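PDB 3GXV: replicative DNA helicase from Helicobacter pylori, which unwinds duplex DNA at the replication fork as a hexameric ATP-driven helicase and interacts with primase. Local coordinates for the interface of chains A and B. Numbering follows the deposited sequence. Chains: chain A/B, Replicative DNA helicase.

The interface of chains A and B. Residues chain A 7, 11, 41-42; chain B 63, 65-66.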
loop_
_atom_site.group_PDB
_atom_site.type_symbol
_atom_site.label_atom_id
_atom_site.label_comp_id
_atom_site.label_asym_id
_atom_site.label_seq_id
_atom_site.Cartn_x
_atom_site.Cartn_y
_atom_site.Cartn_z
ATOM N N LEU A 7 6.635 -9.045 -1.167
ATOM C CA LEU A 7 5.428 -8.596 -0.498
ATOM C C LEU A 7 4.576 -9.797 -0.146
ATOM O O LEU A 7 3.926 -9.827 0.908
ATOM C CB LEU A 7 4.658 -7.642 -1.409
ATOM C CG LEU A 7 5.469 -6.448 -1.931
ATOM C CD1 LEU A 7 4.605 -5.586 -2.850
ATOM C CD2 LEU A 7 5.972 -5.638 -0.759
ATOM N N GLN A 11 3.597 -11.278 3.708
ATOM C CA GLN A 11 2.239 -11.666 4.062
ATOM C C GLN A 11 2.210 -13.085 4.620
ATOM O O GLN A 11 1.532 -13.368 5.608
ATOM C CB GLN A 11 1.326 -11.590 2.843
ATOM C CG GLN A 11 -0.005 -10.939 3.148
ATOM C CD GLN A 11 -1.017 -11.151 2.055
ATOM O OE1 GLN A 11 -0.718 -10.977 0.871
ATOM N NE2 GLN A 11 -2.231 -11.519 2.442
ATOM N N TYR A 41 1.992 -5.651 7.950
ATOM C CA TYR A 41 1.793 -5.310 6.548
ATOM C C TYR A 41 0.341 -5.488 6.102
ATOM O O TYR A 41 -0.278 -4.558 5.563
ATOM C CB TYR A 41 2.717 -6.201 5.714
ATOM C CG TYR A 41 2.495 -6.166 4.221
ATOM C CD1 TYR A 41 2.501 -4.959 3.513
ATOM C CD2 TYR A 41 2.314 -7.354 3.504
ATOM C CE1 TYR A 41 2.344 -4.943 2.130
ATOM C CE2 TYR A 41 2.161 -7.348 2.125
ATOM C CZ TYR A 41 2.173 -6.143 1.449
ATOM O OH TYR A 41 2.029 -6.159 0.094
ATOM N N TYR A 42 -0.182 -6.694 6.293
ATOM C CA TYR A 42 -1.567 -7.001 5.939
ATOM C C TYR A 42 -2.400 -6.667 7.169
ATOM O O TYR A 42 -2.292 -7.340 8.199
ATOM C CB TYR A 42 -1.689 -8.480 5.576
ATOM C CG TYR A 42 -3.039 -8.865 5.015
ATOM C CD1 TYR A 42 -3.606 -8.138 3.965
ATOM C CD2 TYR A 42 -3.715 -9.990 5.479
ATOM C CE1 TYR A 42 -4.821 -8.520 3.387
ATOM C CE2 TYR A 42 -4.926 -10.382 4.910
ATOM C CZ TYR A 42 -5.468 -9.641 3.857
ATOM O OH TYR A 42 -6.659 -10.008 3.280
ATOM N N ASP B 63 -0.293 -2.022 -3.661
ATOM C CA ASP B 63 1.009 -2.422 -4.168
ATOM C C ASP B 63 0.878 -3.554 -5.175
ATOM O O ASP B 63 -0.228 -4.008 -5.473
ATOM C CB ASP B 63 1.935 -2.830 -3.007
ATOM C CG ASP B 63 1.348 -3.939 -2.130
ATOM O OD1 ASP B 63 0.890 -4.955 -2.686
ATOM O OD2 ASP B 63 1.369 -3.802 -0.884
ATOM N N ASN B 65 1.587 -6.689 -4.935
ATOM C CA ASN B 65 0.954 -7.858 -4.313
ATOM C C ASN B 65 -0.564 -7.768 -4.283
ATOM O O ASN B 65 -1.245 -8.549 -4.929
ATOM C CB ASN B 65 1.494 -8.069 -2.885
ATOM C CG ASN B 65 0.658 -9.056 -2.069
ATOM O OD1 ASN B 65 0.112 -10.015 -2.604
ATOM N ND2 ASN B 65 0.574 -8.826 -0.760
ATOM N N PHE B 66 -1.103 -6.808 -3.549
ATOM C CA PHE B 66 -2.547 -6.691 -3.447
ATOM C C PHE B 66 -3.310 -6.317 -4.711
ATOM O O PHE B 66 -4.485 -6.668 -4.852
ATOM C CB PHE B 66 -2.876 -5.738 -2.318
ATOM C CG PHE B 66 -2.418 -6.242 -0.980
ATOM C CD1 PHE B 66 -3.034 -7.341 -0.393
ATOM C CD2 PHE B 66 -1.337 -5.651 -0.331
ATOM C CE1 PHE B 66 -2.588 -7.843 0.813
ATOM C CE2 PHE B 66 -0.884 -6.148 0.876
ATOM C CZ PHE B 66 -1.509 -7.247 1.451
#
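B:Phe66 and A:Tyr41 approach from opposite directions, the phenol end of the tyrosine beside the CE2 edge of the phenylalanine ring, where the start of helix 64-69 of chain B is pushed against a loop of chain A and the flank of its helix 3-23. The far edge of B:Phe66 fits between two consecutive tyrosines: CE1 of A:Tyr41 lies in the plane of the phenylalanine ring, while CE1 of B:Phe66 is 3.3 Å from CD1 of A:Tyr42. With CG anti to the backbone N (chi1 170°), A:Tyr41 sends its hydroxyl across the boundary into a polar cluster. There the phenol OH donates to the carboxylate OD2 of B:Asp63 at 2.6 Å, reaching that oxygen from above the carboxylate plane. The same OH accepts an N-H from ND2 of B:Asn65 at 3.2 Å, so it is gripped both as donor and as acceptor.

B:Asn65 uses its amide nitrogen twice. The other bond runs almost straight to the side-chain carbonyl OE1 of A:Gln11, 3.0 Å from ND2, and leaves within the asparagine amide plane, although it arrives tilted by 32° from the glutamine carbonyl plane. Two such bonds favour this flip of the asparagine amide, whose ND2 also lies 3.3 Å above the plane of the B:Phe66 ring, over its centre. On chain A, NE2 of A:Gln11 lies 3.6 Å above the ring of A:Tyr42, a comparable amide-on-ring arrangement. B:Asp63 is steadied from behind: its OD1 accepts the backbone N of B:Phe66 at 2.9 Å, capping the first turn of the helix and leaving OD2 for the tyrosine. A:Leu7 adds packing from helix 3-23, with CB against CB of B:Asn65 and CD1 beside the carboxylate group of B:Asp63.

The whole A-B interface, of which this patch is a part, does not follow an exact two-fold, and the structure alone does not show whether it belongs to the hexamer or to crystal packing. In this model the patch joins two DnaB N-terminal domains by an aromatic wedge and a short hydrogen-bond chain.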